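Local coordinates for protein 3-carboxy-cis,cis-muconate cycloisomerase (Pseudomonas putida, PDB 1RE5) that is a largely helical cycloisomerase of the lyase superfamily, assembled from four chains, at residues Arg400-Asp408 against Gly418-Asp426. Sequence-based numbering, arbitrary orientation.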
loop_
_atom_site.group_PDB
_atom_site.type_symbol
_atom_site.label_atom_id
_atom_site.label_comp_id
_atom_site.label_asym_id
_atom_site.label_seq_id
_atom_site.Cartn_x
_atom_site.Cartn_y
_atom_site.Cartn_z
ATOM N N ARG D 400 -25.892 -38.197 -17.695
ATOM C CA ARG D 400 -25.959 -38.125 -19.150
ATOM C C ARG D 400 -26.535 -36.758 -19.507
ATOM O O ARG D 400 -27.298 -36.175 -18.732
ATOM C CB ARG D 400 -26.825 -39.247 -19.736
ATOM C CG ARG D 400 -28.249 -39.317 -19.216
ATOM C CD ARG D 400 -29.074 -40.261 -20.081
ATOM N NE ARG D 400 -30.451 -40.362 -19.615
ATOM C CZ ARG D 400 -31.475 -40.709 -20.387
ATOM N NH1 ARG D 400 -31.273 -40.990 -21.669
ATOM N NH2 ARG D 400 -32.703 -40.760 -19.880
ATOM N N HIS D 401 -26.162 -36.253 -20.678
ATOM C CA HIS D 401 -26.593 -34.939 -21.135
ATOM C C HIS D 401 -28.062 -34.640 -20.863
ATOM O O HIS D 401 -28.900 -35.542 -20.874
ATOM C CB HIS D 401 -26.300 -34.792 -22.626
ATOM C CG HIS D 401 -26.071 -33.378 -23.058
ATOM N ND1 HIS D 401 -27.051 -32.412 -23.002
ATOM C CD2 HIS D 401 -24.967 -32.767 -23.550
ATOM C CE1 HIS D 401 -26.562 -31.266 -23.443
ATOM N NE2 HIS D 401 -25.299 -31.454 -23.782
ATOM N N LEU D 402 -28.362 -33.364 -20.610
ATOM C CA LEU D 402 -29.731 -32.923 -20.338
ATOM C C LEU D 402 -30.568 -33.025 -21.618
ATOM O O LEU D 402 -31.775 -33.251 -21.559
ATOM C CB LEU D 402 -29.744 -31.473 -19.838
ATOM C CG LEU D 402 -30.744 -31.074 -18.744
ATOM C CD1 LEU D 402 -30.809 -29.563 -18.657
ATOM C CD2 LEU D 402 -32.115 -31.628 -19.044
ATOM N N ARG D 403 -29.928 -32.845 -22.771
ATOM C CA ARG D 403 -30.626 -32.942 -24.045
ATOM C C ARG D 403 -31.344 -34.286 -24.121
ATOM O O ARG D 403 -32.497 -34.362 -24.538
ATOM C CB ARG D 403 -29.638 -32.840 -25.203
ATOM C CG ARG D 403 -30.265 -33.084 -26.559
ATOM C CD ARG D 403 -31.253 -31.990 -26.902
ATOM N NE ARG D 403 -31.972 -32.258 -28.145
ATOM C CZ ARG D 403 -32.928 -33.172 -28.281
ATOM N NH1 ARG D 403 -33.291 -33.919 -27.245
ATOM N NH2 ARG D 403 -33.528 -33.336 -29.453
ATOM N N ALA D 404 -30.644 -35.342 -23.711
ATOM C CA ALA D 404 -31.190 -36.692 -23.717
ATOM C C ALA D 404 -32.327 -36.820 -22.718
ATOM O O ALA D 404 -33.447 -37.159 -23.086
ATOM C CB ALA D 404 -30.100 -37.692 -23.384
ATOM N N VAL D 405 -32.035 -36.547 -21.452
ATOM C CA VAL D 405 -33.036 -36.642 -20.398
ATOM C C VAL D 405 -34.352 -35.954 -20.760
ATOM O O VAL D 405 -35.424 -36.449 -20.404
ATOM C CB VAL D 405 -32.507 -36.041 -19.091
ATOM C CG1 VAL D 405 -33.557 -36.147 -17.991
ATOM C CG2 VAL D 405 -31.241 -36.757 -18.690
ATOM N N LEU D 406 -34.276 -34.823 -21.461
ATOM C CA LEU D 406 -35.473 -34.081 -21.864
ATOM C C LEU D 406 -36.198 -34.755 -23.029
ATOM O O LEU D 406 -37.415 -34.632 -23.172
ATOM C CB LEU D 406 -35.107 -32.648 -22.258
ATOM C CG LEU D 406 -34.656 -31.704 -21.145
ATOM C CD1 LEU D 406 -34.231 -30.376 -21.749
ATOM C CD2 LEU D 406 -35.783 -31.512 -20.149
ATOM N N GLY D 407 -35.440 -35.461 -23.862
ATOM C CA GLY D 407 -36.026 -36.146 -24.999
ATOM C C GLY D 407 -36.829 -37.353 -24.558
ATOM O O GLY D 407 -37.764 -37.766 -25.240
ATOM N N ASP D 408 -36.457 -37.914 -23.412
ATOM C CA ASP D 408 -37.128 -39.080 -22.855
ATOM C C ASP D 408 -38.188 -38.649 -21.842
ATOM O O ASP D 408 -38.729 -39.466 -21.097
ATOM C CB ASP D 408 -36.101 -39.994 -22.176
ATOM C CG ASP D 408 -35.063 -40.528 -23.148
ATOM O OD1 ASP D 408 -34.095 -41.179 -22.697
ATOM O OD2 ASP D 408 -35.218 -40.299 -24.364
ATOM N N GLY D 418 -38.063 -32.594 -31.491
ATOM C CA GLY D 418 -36.650 -32.903 -31.387
ATOM C C GLY D 418 -35.825 -31.773 -31.982
ATOM O O GLY D 418 -34.668 -31.575 -31.606
ATOM N N GLU D 419 -36.423 -31.029 -32.912
ATOM C CA GLU D 419 -35.747 -29.906 -33.557
ATOM C C GLU D 419 -35.738 -28.701 -32.618
ATOM O O GLU D 419 -34.804 -27.899 -32.634
ATOM C CB GLU D 419 -36.448 -29.549 -34.872
ATOM N N GLU D 420 -36.779 -28.580 -31.799
ATOM C CA GLU D 420 -36.874 -27.475 -30.847
ATOM C C GLU D 420 -35.895 -27.664 -29.695
ATOM O O GLU D 420 -35.226 -26.717 -29.283
ATOM C CB GLU D 420 -38.298 -27.360 -30.299
ATOM C CG GLU D 420 -39.314 -26.868 -31.320
ATOM C CD GLU D 420 -40.729 -26.802 -30.767
ATOM O OE1 GLU D 420 -41.312 -27.873 -30.483
ATOM O OE2 GLU D 420 -41.252 -25.674 -30.617
ATOM N N LEU D 421 -35.814 -28.886 -29.174
ATOM C CA LEU D 421 -34.908 -29.181 -28.074
ATOM C C LEU D 421 -33.458 -29.035 -28.511
ATOM O O LEU D 421 -32.604 -28.643 -27.720
ATOM C CB LEU D 421 -35.151 -30.594 -27.544
ATOM C CG LEU D 421 -36.462 -30.814 -26.797
ATOM C CD1 LEU D 421 -36.463 -32.193 -26.178
ATOM C CD2 LEU D 421 -36.615 -29.768 -25.718
ATOM N N ASP D 422 -33.179 -29.351 -29.771
ATOM C CA ASP D 422 -31.824 -29.232 -30.288
ATOM C C ASP D 422 -31.388 -27.784 -30.238
ATOM O O ASP D 422 -30.226 -27.492 -29.971
ATOM C CB ASP D 422 -31.741 -29.737 -31.733
ATOM C CG ASP D 422 -31.638 -31.258 -31.824
ATOM O OD1 ASP D 422 -31.558 -31.777 -32.957
ATOM O OD2 ASP D 422 -31.632 -31.936 -30.770
ATOM N N ARG D 423 -32.328 -26.878 -30.487
ATOM C CA ARG D 423 -32.037 -25.449 -30.477
ATOM C C ARG D 423 -31.893 -24.896 -29.059
ATOM O O ARG D 423 -30.970 -24.140 -28.779
ATOM C CB ARG D 423 -33.133 -24.681 -31.218
ATOM C CG ARG D 423 -32.850 -23.186 -31.377
ATOM C CD ARG D 423 -34.101 -22.448 -31.824
ATOM N NE ARG D 423 -34.682 -23.080 -33.005
ATOM C CZ ARG D 423 -35.964 -22.997 -33.352
ATOM N NH1 ARG D 423 -36.821 -22.300 -32.606
ATOM N NH2 ARG D 423 -36.392 -23.622 -34.444
ATOM N N LEU D 424 -32.805 -25.274 -28.170
ATOM C CA LEU D 424 -32.762 -24.809 -26.788
ATOM C C LEU D 424 -31.480 -25.187 -26.062
ATOM O O LEU D 424 -30.975 -24.422 -25.240
ATOM C CB LEU D 424 -33.950 -25.356 -26.000
ATOM C CG LEU D 424 -35.284 -24.646 -26.198
ATOM C CD1 LEU D 424 -36.330 -25.300 -25.328
ATOM C CD2 LEU D 424 -35.140 -23.175 -25.832
ATOM N N LEU D 425 -30.959 -26.370 -26.353
ATOM C CA LEU D 425 -29.741 -26.827 -25.707
ATOM C C LEU D 425 -28.495 -26.443 -26.480
ATOM O O LEU D 425 -27.423 -26.995 -26.242
ATOM C CB LEU D 425 -29.780 -28.339 -25.498
ATOM C CG LEU D 425 -30.494 -28.803 -24.229
ATOM C CD1 LEU D 425 -29.753 -28.270 -23.028
ATOM C CD2 LEU D 425 -31.929 -28.322 -24.211
ATOM N N ASP D 426 -28.642 -25.505 -27.413
ATOM C CA ASP D 426 -27.507 -25.027 -28.191
ATOM C C ASP D 426 -27.100 -23.673 -27.620
ATOM O O ASP D 426 -27.909 -22.743 -27.569
ATOM C CB ASP D 426 -27.859 -24.896 -29.675
ATOM C CG ASP D 426 -26.733 -24.282 -30.484
ATOM O OD1 ASP D 426 -25.560 -24.549 -30.165
ATOM O OD2 ASP D 426 -27.009 -23.537 -31.444
#
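The guanidinium group of Arg403 lies flat against the helix 418-424, one face covered by CB of Leu421, which sits 3.5 Å above the plane and over its centre. At the edge, the carboxylate of Asp422 closes the salt bridge: NE and NH2 of Arg403 approach side-on and converge on the single oxygen OD2, each at 2.7 Å. Both hydrogen bonds are well short of straight because they share one acceptor, and the carboxylate plane is turned 51° from the guanidinium. The other flat group, the His401 ring, has Leu425 CD1 at its edge, near its plane. NH2 of Arg403 adds a weak bond to Gly418 O, an oxygen that also accepts the helical bond from Asp422 N. The arginine reaches this spot because its chain, extended at chi1, bends at chi2 (66°) and runs across to the neighbouring helix. Helices 402-407 and 418-424, nearly antiparallel at 151° with axes 10.3 Å apart, pack as short helices joined through helix 410-415 in the C-terminal region of the adenylosuccinate lyase family; the centre of the contact is about 45 Å from the centre of the chain. A charged pair beside a leucine cluster is the pattern here. Beside the salt bridge, Leu406 CD1 meets Leu425 CD2 at 3.9 Å, while Leu421 CD1 lies 4.2 Å from Leu406 CB. Val412 touches both Leu406 and Leu421, and Cys391 and Val371 extend the apolar cluster from helices 381-397 and 368-378. At the N-terminus of helix 402-407, where His401 is the N-cap residue, its ND1 accepts from Arg403 N in an almost straight bond.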